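Local coordinates for uncharacterized protein PF1083 (PDB 3NRN) that is of unknown function but binds adenosine monophosphate and is probably an oxidoreductase of the flavin-containing amine oxidase family, at residues Leu69-Ser81 / Pro181-Leu195. Residues are numbered along the deposited sequence; the frame is centred on the assembly and turned at random.
Sequences LRILGAKVEIVNS and PGLIRGGCKAVIDEL
Kinked at chi2 (-65°), the side chain of Glu-194 reaches out from helix 188-200 and sets OE1 against the backbone N of Lys-75, 2.6 Å away. The N-H meets the anti side of the carboxylate, somewhat out of its plane; OE1 also takes a salt bridge from Arg-197. Val-76, with CG1 anti to its own N (chi1 177°), presses CG1 against Ile-184 CG2 at 3.7 Å and Val-191 CG2, while its CG2 touches Glu-194 CG as the two side chains run past each other in opposite directions. Shortening Glu-194 to an alanine is likely to leave the Lys-75 N-H and the Arg-197 charge without their mate and remove the CG that Val-76 CG2 packs against. Leu-195 CD2 reaches Leu-72 CD1 at 3.8 Å and Leu-69 CD2, in the last turn of helix 64-72, which ends in a Schellman motif at Gly-73.

At the other end, strands 78-80 and 182-184 pair antiparallel, with Val-79 and Leu-183 exchanging both backbone bonds; strand 56-57 continues the sheet beyond 182-184. Arg-185 N donates to Glu-77 O at 2.9 Å. Away from the AMP site, the contact thus ties this three-stranded sheet to both helices through a hydrocarbon seam, and the carboxylate charge probably strengthens its grip on the loop N-H.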
ATOM      1  N   LEU A  69      -3.698   3.726  13.491  1.00 22.35           N
ATOM      2  CA  LEU A  69      -5.037   3.255  13.809  1.00 24.35           C
ATOM      3  C   LEU A  69      -5.213   3.174  15.327  1.00 32.56           C
ATOM      4  O   LEU A  69      -6.265   3.540  15.853  1.00 24.98           O
ATOM      5  CB  LEU A  69      -5.282   1.890  13.166  1.00 18.01           C
ATOM      6  CG  LEU A  69      -5.219   1.933  11.635  1.00 20.88           C
ATOM      7  CD1 LEU A  69      -5.238   0.524  11.075  1.00 21.13           C
ATOM      8  CD2 LEU A  69      -6.394   2.755  11.100  1.00 23.32           C
ATOM      9  N   ARG A  70      -4.184   2.711  16.033  1.00 24.74           N
ATOM     10  CA  ARG A  70      -4.290   2.616  17.478  1.00 28.02           C
ATOM     11  C   ARG A  70      -4.481   3.986  18.129  1.00 20.12           C
ATOM     12  O   ARG A  70      -5.398   4.168  18.923  1.00 26.91           O
ATOM     13  CB  ARG A  70      -3.061   1.930  18.089  1.00 29.08           C
ATOM     14  CG  ARG A  70      -3.166   1.764  19.616  1.00 36.64           C
ATOM     15  CD  ARG A  70      -2.015   0.952  20.202  1.00 34.35           C
ATOM     16  NE  ARG A  70      -1.931  -0.373  19.589  1.00 31.74           N
ATOM     17  CZ  ARG A  70      -1.050  -1.307  19.934  1.00 28.72           C
ATOM     18  NH1 ARG A  70      -0.167  -1.075  20.897  1.00 33.36           N
ATOM     19  NH2 ARG A  70      -1.049  -2.476  19.306  1.00 32.59           N
ATOM     20  N   ILE A  71      -3.638   4.955  17.787  1.00 24.44           N
ATOM     21  CA  ILE A  71      -3.758   6.271  18.408  1.00 23.24           C
ATOM     22  C   ILE A  71      -5.028   7.018  18.009  1.00 26.38           C
ATOM     23  O   ILE A  71      -5.452   7.936  18.709  1.00 25.01           O
ATOM     24  CB  ILE A  71      -2.505   7.151  18.133  1.00 29.40           C
ATOM     25  CG1 ILE A  71      -2.394   7.500  16.648  1.00 21.85           C
ATOM     26  CG2 ILE A  71      -1.251   6.398  18.576  1.00 24.28           C
ATOM     27  CD1 ILE A  71      -1.327   8.527  16.355  1.00 25.76           C
ATOM     28  N   LEU A  72      -5.643   6.623  16.896  1.00 18.93           N
ATOM     29  CA  LEU A  72      -6.883   7.262  16.460  1.00 25.44           C
ATOM     30  C   LEU A  72      -8.078   6.702  17.219  1.00 30.64           C
ATOM     31  O   LEU A  72      -9.165   7.285  17.209  1.00 33.55           O
ATOM     32  CB  LEU A  72      -7.111   7.046  14.969  1.00 19.60           C
ATOM     33  CG  LEU A  72      -6.180   7.830  14.049  1.00 27.56           C
ATOM     34  CD1 LEU A  72      -6.489   7.478  12.610  1.00 22.76           C
ATOM     35  CD2 LEU A  72      -6.349   9.319  14.295  1.00 27.63           C
ATOM     36  N   GLY A  73      -7.873   5.563  17.871  1.00 30.33           N
ATOM     37  CA  GLY A  73      -8.954   4.942  18.608  1.00 33.98           C
ATOM     38  C   GLY A  73      -9.717   3.967  17.736  1.00 34.02           C
ATOM     39  O   GLY A  73     -10.838   3.566  18.056  1.00 31.59           O
ATOM     40  N   ALA A  74      -9.117   3.584  16.618  1.00 29.36           N
ATOM     41  CA  ALA A  74      -9.762   2.639  15.720  1.00 30.68           C
ATOM     42  C   ALA A  74      -9.707   1.257  16.349  1.00 26.92           C
ATOM     43  O   ALA A  74      -8.702   0.880  16.954  1.00 27.15           O
ATOM     44  CB  ALA A  74      -9.060   2.627  14.371  1.00 26.15           C
ATOM     45  N   LYS A  75     -10.799   0.514  16.230  1.00 23.53           N
ATOM     46  CA  LYS A  75     -10.853  -0.834  16.769  1.00 27.95           C
ATOM     47  C   LYS A  75     -10.780  -1.762  15.567  1.00 33.79           C
ATOM     48  O   LYS A  75     -11.790  -2.045  14.927  1.00 30.63           O
ATOM     49  CB  LYS A  75     -12.158  -1.060  17.538  1.00 36.47           C
ATOM     50  CG  LYS A  75     -12.347  -0.152  18.754  1.00 39.78           C
ATOM     51  CD  LYS A  75     -11.171  -0.232  19.726  1.00 56.12           C
ATOM     52  CE  LYS A  75     -10.929  -1.653  20.228  1.00 63.76           C
ATOM     53  NZ  LYS A  75     -12.092  -2.199  20.983  1.00 68.35           N
ATOM     54  N   VAL A  76      -9.572  -2.207  15.242  1.00 27.19           N
ATOM     55  CA  VAL A  76      -9.371  -3.084  14.101  1.00 32.90           C
ATOM     56  C   VAL A  76      -8.497  -4.258  14.484  1.00 27.76           C
ATOM     57  O   VAL A  76      -7.430  -4.076  15.072  1.00 31.96           O
ATOM     58  CB  VAL A  76      -8.706  -2.332  12.938  1.00 30.65           C
ATOM     59  CG1 VAL A  76      -8.443  -3.286  11.782  1.00 41.50           C
ATOM     60  CG2 VAL A  76      -9.599  -1.191  12.491  1.00 33.75           C
ATOM     61  N   GLU A  77      -8.947  -5.462  14.150  1.00 30.69           N
ATOM     62  CA  GLU A  77      -8.175  -6.651  14.482  1.00 30.40           C
ATOM     63  C   GLU A  77      -7.212  -7.034  13.383  1.00 28.38           C
ATOM     64  O   GLU A  77      -7.619  -7.478  12.306  1.00 23.73           O
ATOM     65  CB  GLU A  77      -9.085  -7.840  14.784  1.00 38.70           C
ATOM     66  CG  GLU A  77      -8.306  -9.137  14.970  1.00 45.76           C
ATOM     67  CD  GLU A  77      -9.106 -10.212  15.671  1.00 55.35           C
ATOM     68  OE1 GLU A  77     -10.236 -10.499  15.223  1.00 58.33           O
ATOM     69  OE2 GLU A  77      -8.600 -10.771  16.667  1.00 56.45           O
ATOM     70  N   ILE A  78      -5.928  -6.862  13.684  1.00 26.51           N
ATOM     71  CA  ILE A  78      -4.845  -7.170  12.764  1.00 27.63           C
ATOM     72  C   ILE A  78      -3.995  -8.262  13.401  1.00 28.55           C
ATOM     73  O   ILE A  78      -3.502  -8.088  14.511  1.00 35.28           O
ATOM     74  CB  ILE A  78      -3.946  -5.943  12.554  1.00 22.83           C
ATOM     75  CG1 ILE A  78      -4.773  -4.776  12.018  1.00 23.10           C
ATOM     76  CG2 ILE A  78      -2.803  -6.290  11.601  1.00 28.02           C
ATOM     77  CD1 ILE A  78      -4.033  -3.451  12.047  1.00 28.43           C
ATOM     78  N   VAL A  79      -3.804  -9.376  12.700  1.00 26.27           N
ATOM     79  CA  VAL A  79      -3.000 -10.465  13.247  1.00 23.86           C
ATOM     80  C   VAL A  79      -1.793 -10.779  12.367  1.00 27.83           C
ATOM     81  O   VAL A  79      -1.949 -11.146  11.199  1.00 24.23           O
ATOM     82  CB  VAL A  79      -3.840 -11.758  13.406  1.00 28.74           C
ATOM     83  CG1 VAL A  79      -2.964 -12.886  13.948  1.00 23.08           C
ATOM     84  CG2 VAL A  79      -5.030 -11.499  14.328  1.00 23.98           C
ATOM     85  N   ASN A  80      -0.594 -10.639  12.930  1.00 22.64           N
ATOM     86  CA  ASN A  80       0.629 -10.925  12.192  1.00 32.85           C
ATOM     87  C   ASN A  80       0.652 -12.351  11.660  1.00 36.21           C
ATOM     88  O   ASN A  80       0.162 -13.273  12.309  1.00 39.54           O
ATOM     89  CB  ASN A  80       1.866 -10.714  13.071  1.00 25.82           C
ATOM     90  CG  ASN A  80       2.177  -9.249  13.303  1.00 37.02           C
ATOM     91  OD1 ASN A  80       1.784  -8.383  12.514  1.00 27.34           O
ATOM     92  ND2 ASN A  80       2.908  -8.963  14.380  1.00 25.65           N
ATOM     93  N   SER A  81       1.236 -12.514  10.476  1.00 40.70           N
ATOM     94  CA  SER A  81       1.361 -13.814   9.822  1.00 43.76           C
ATOM     95  C   SER A  81       2.219 -14.771  10.655  1.00 45.43           C
ATOM     96  O   SER A  81       3.308 -14.386  11.082  1.00 35.24           O
ATOM     97  CB  SER A  81       2.014 -13.632   8.449  1.00 31.17           C
ATOM     98  OG  SER A  81       1.244 -12.788   7.615  1.00 33.13           O
ATOM     99  N   PRO A 181       4.034  -9.098   7.688  1.00 22.29           N
ATOM    100  CA  PRO A 181       2.654  -8.660   7.478  1.00 29.71           C
ATOM    101  C   PRO A 181       1.626  -9.228   8.439  1.00 28.16           C
ATOM    102  O   PRO A 181       1.924 -10.081   9.272  1.00 34.37           O
ATOM    103  CB  PRO A 181       2.381  -9.101   6.048  1.00 29.26           C
ATOM    104  CG  PRO A 181       3.053 -10.435   6.025  1.00 31.12           C
ATOM    105  CD  PRO A 181       4.387 -10.156   6.723  1.00 25.98           C
ATOM    106  N   GLY A 182       0.398  -8.742   8.288  1.00 28.95           N
ATOM    107  CA  GLY A 182      -0.699  -9.190   9.118  1.00 28.40           C
ATOM    108  C   GLY A 182      -1.999  -9.032   8.362  1.00 32.73           C
ATOM    109  O   GLY A 182      -2.143  -8.112   7.553  1.00 28.72           O
ATOM    110  N   LEU A 183      -2.936  -9.940   8.619  1.00 31.96           N
ATOM    111  CA  LEU A 183      -4.246  -9.924   7.982  1.00 26.09           C
ATOM    112  C   LEU A 183      -5.221  -9.093   8.811  1.00 26.68           C
ATOM    113  O   LEU A 183      -5.048  -8.938  10.020  1.00 26.52           O
ATOM    114  CB  LEU A 183      -4.779 -11.350   7.840  1.00 27.51           C
ATOM    115  CG  LEU A 183      -4.009 -12.311   6.928  1.00 30.27           C
ATOM    116  CD1 LEU A 183      -4.708 -13.671   6.915  1.00 23.57           C
ATOM    117  CD2 LEU A 183      -3.946 -11.746   5.522  1.00 21.03           C
ATOM    118  N   ILE A 184      -6.251  -8.575   8.149  1.00 25.02           N
ATOM    119  CA  ILE A 184      -7.252  -7.739   8.791  1.00 27.62           C
ATOM    120  C   ILE A 184      -8.617  -8.425   8.862  1.00 25.97           C
ATOM    121  O   ILE A 184      -9.210  -8.740   7.832  1.00 21.32           O
ATOM    122  CB  ILE A 184      -7.451  -6.427   8.007  1.00 28.41           C
ATOM    123  CG1 ILE A 184      -6.096  -5.830   7.619  1.00 22.35           C
ATOM    124  CG2 ILE A 184      -8.253  -5.450   8.844  1.00 20.20           C
ATOM    125  CD1 ILE A 184      -6.209  -4.672   6.672  1.00 26.30           C
ATOM    126  N   ARG A 185      -9.129  -8.644  10.065  1.00 23.51           N
ATOM    127  CA  ARG A 185     -10.441  -9.270  10.179  1.00 26.79           C
ATOM    128  C   ARG A 185     -11.440  -8.296   9.575  1.00 29.95           C
ATOM    129  O   ARG A 185     -11.401  -7.090   9.865  1.00 27.91           O
ATOM    130  CB  ARG A 185     -10.795  -9.551  11.644  1.00 30.86           C
ATOM    131  CG  ARG A 185     -12.191 -10.146  11.843  1.00 26.42           C
ATOM    132  CD  ARG A 185     -12.357 -10.695  13.259  1.00 37.92           C
ATOM    133  NE  ARG A 185     -11.541 -11.888  13.468  1.00 34.72           N
ATOM    134  CZ  ARG A 185     -11.792 -13.068  12.907  1.00 41.15           C
ATOM    135  NH1 ARG A 185     -12.844 -13.216  12.108  1.00 35.37           N
ATOM    136  NH2 ARG A 185     -10.985 -14.097  13.128  1.00 37.40           N
ATOM    137  N   GLY A 186     -12.315  -8.814   8.719  1.00 27.86           N
ATOM    138  CA  GLY A 186     -13.303  -7.970   8.074  1.00 24.39           C
ATOM    139  C   GLY A 186     -12.787  -7.374   6.778  1.00 29.54           C
ATOM    140  O   GLY A 186     -13.518  -6.681   6.075  1.00 28.14           O
ATOM    141  N   GLY A 187     -11.526  -7.643   6.454  1.00 31.51           N
ATOM    142  CA  GLY A 187     -10.953  -7.113   5.229  1.00 22.87           C
ATOM    143  C   GLY A 187     -10.595  -5.643   5.346  1.00 26.43           C
ATOM    144  O   GLY A 187     -10.696  -5.061   6.427  1.00 29.91           O
ATOM    145  N   CYS A 188     -10.179  -5.040   4.235  1.00 24.73           N
ATOM    146  CA  CYS A 188      -9.804  -3.630   4.222  1.00 23.33           C
ATOM    147  C   CYS A 188     -10.934  -2.721   4.707  1.00 21.05           C
ATOM    148  O   CYS A 188     -10.685  -1.712   5.363  1.00 27.39           O
ATOM    149  CB  CYS A 188      -9.393  -3.194   2.809  1.00 13.88           C
ATOM    150  SG  CYS A 188      -7.905  -3.991   2.153  1.00 30.18           S
ATOM    151  N   LYS A 189     -12.172  -3.071   4.375  1.00 26.35           N
ATOM    152  CA  LYS A 189     -13.316  -2.255   4.774  1.00 27.61           C
ATOM    153  C   LYS A 189     -13.405  -2.017   6.281  1.00 27.68           C
ATOM    154  O   LYS A 189     -13.949  -0.996   6.725  1.00 27.78           O
ATOM    155  CB  LYS A 189     -14.621  -2.885   4.278  1.00 26.81           C
ATOM    156  CG  LYS A 189     -15.835  -1.949   4.386  1.00 24.91           C
ATOM    157  CD  LYS A 189     -17.057  -2.520   3.655  1.00 34.70           C
ATOM    158  CE  LYS A 189     -18.264  -1.584   3.739  1.00 27.89           C
ATOM    159  NZ  LYS A 189     -18.646  -1.308   5.154  1.00 22.81           N
ATOM    160  N   ALA A 190     -12.872  -2.948   7.069  1.00 18.25           N
ATOM    161  CA  ALA A 190     -12.917  -2.810   8.523  1.00 30.39           C
ATOM    162  C   ALA A 190     -12.225  -1.514   8.930  1.00 29.33           C
ATOM    163  O   ALA A 190     -12.689  -0.790   9.805  1.00 22.25           O
ATOM    164  CB  ALA A 190     -12.239  -3.998   9.192  1.00 28.42           C
ATOM    165  N   VAL A 191     -11.114  -1.219   8.273  1.00 23.28           N
ATOM    166  CA  VAL A 191     -10.373  -0.007   8.572  1.00 21.98           C
ATOM    167  C   VAL A 191     -11.158   1.231   8.142  1.00 15.00           C
ATOM    168  O   VAL A 191     -11.246   2.222   8.872  1.00 20.63           O
ATOM    169  CB  VAL A 191      -9.021  -0.035   7.851  1.00 19.75           C
ATOM    170  CG1 VAL A 191      -8.338   1.319   7.952  1.00 19.59           C
ATOM    171  CG2 VAL A 191      -8.155  -1.121   8.464  1.00 19.88           C
ATOM    172  N   ILE A 192     -11.729   1.160   6.949  1.00 18.46           N
ATOM    173  CA  ILE A 192     -12.495   2.261   6.404  1.00 23.30           C
ATOM    174  C   ILE A 192     -13.686   2.604   7.292  1.00 25.05           C
ATOM    175  O   ILE A 192     -13.948   3.777   7.553  1.00 26.64           O
ATOM    176  CB  ILE A 192     -13.006   1.921   4.993  1.00 21.73           C
ATOM    177  CG1 ILE A 192     -11.822   1.565   4.081  1.00 23.80           C
ATOM    178  CG2 ILE A 192     -13.816   3.084   4.446  1.00 22.79           C
ATOM    179  CD1 ILE A 192     -10.771   2.660   3.933  1.00 19.72           C
ATOM    180  N   ASP A 193     -14.403   1.582   7.755  1.00 28.93           N
ATOM    181  CA  ASP A 193     -15.571   1.804   8.610  1.00 22.67           C
ATOM    182  C   ASP A 193     -15.188   2.520   9.903  1.00 18.45           C
ATOM    183  O   ASP A 193     -15.908   3.399  10.376  1.00 26.72           O
ATOM    184  CB  ASP A 193     -16.268   0.474   8.933  1.00 22.54           C
ATOM    185  CG  ASP A 193     -16.920  -0.159   7.708  1.00 33.32           C
ATOM    186  OD1 ASP A 193     -17.350   0.583   6.798  1.00 31.92           O
ATOM    187  OD2 ASP A 193     -17.020  -1.403   7.663  1.00 34.00           O
ATOM    188  N   GLU A 194     -14.046   2.153  10.470  1.00 21.45           N
ATOM    189  CA  GLU A 194     -13.591   2.790  11.699  1.00 18.26           C
ATOM    190  C   GLU A 194     -13.171   4.245  11.490  1.00 24.99           C
ATOM    191  O   GLU A 194     -13.473   5.103  12.319  1.00 26.10           O
ATOM    192  CB  GLU A 194     -12.445   1.982  12.317  1.00 22.74           C
ATOM    193  CG  GLU A 194     -12.927   0.818  13.170  1.00 25.62           C
ATOM    194  CD  GLU A 194     -13.692   1.291  14.407  1.00 24.26           C
ATOM    195  OE1 GLU A 194     -13.045   1.654  15.413  1.00 35.33           O
ATOM    196  OE2 GLU A 194     -14.937   1.316  14.364  1.00 24.79           O
ATOM    197  N   LEU A 195     -12.483   4.533  10.386  1.00 22.32           N
ATOM    198  CA  LEU A 195     -12.061   5.907  10.124  1.00 19.62           C
ATOM    199  C   LEU A 195     -13.280   6.795   9.878  1.00 17.29           C
ATOM    200  O   LEU A 195     -13.304   7.954  10.297  1.00 20.55           O
ATOM    201  CB  LEU A 195     -11.103   5.964   8.921  1.00 19.67           C
ATOM    202  CG  LEU A 195      -9.760   5.236   9.107  1.00 14.55           C
ATOM    203  CD1 LEU A 195      -8.933   5.330   7.838  1.00 13.84           C
ATOM    204  CD2 LEU A 195      -8.991   5.840  10.296  1.00 16.48           C
TER
HETATM  205  O   HOH W   1     -11.237  -5.923  12.470  1.00 31.09           O
HETATM  206  O   HOH W   2      -8.817 -13.499  15.298  1.00 56.02           O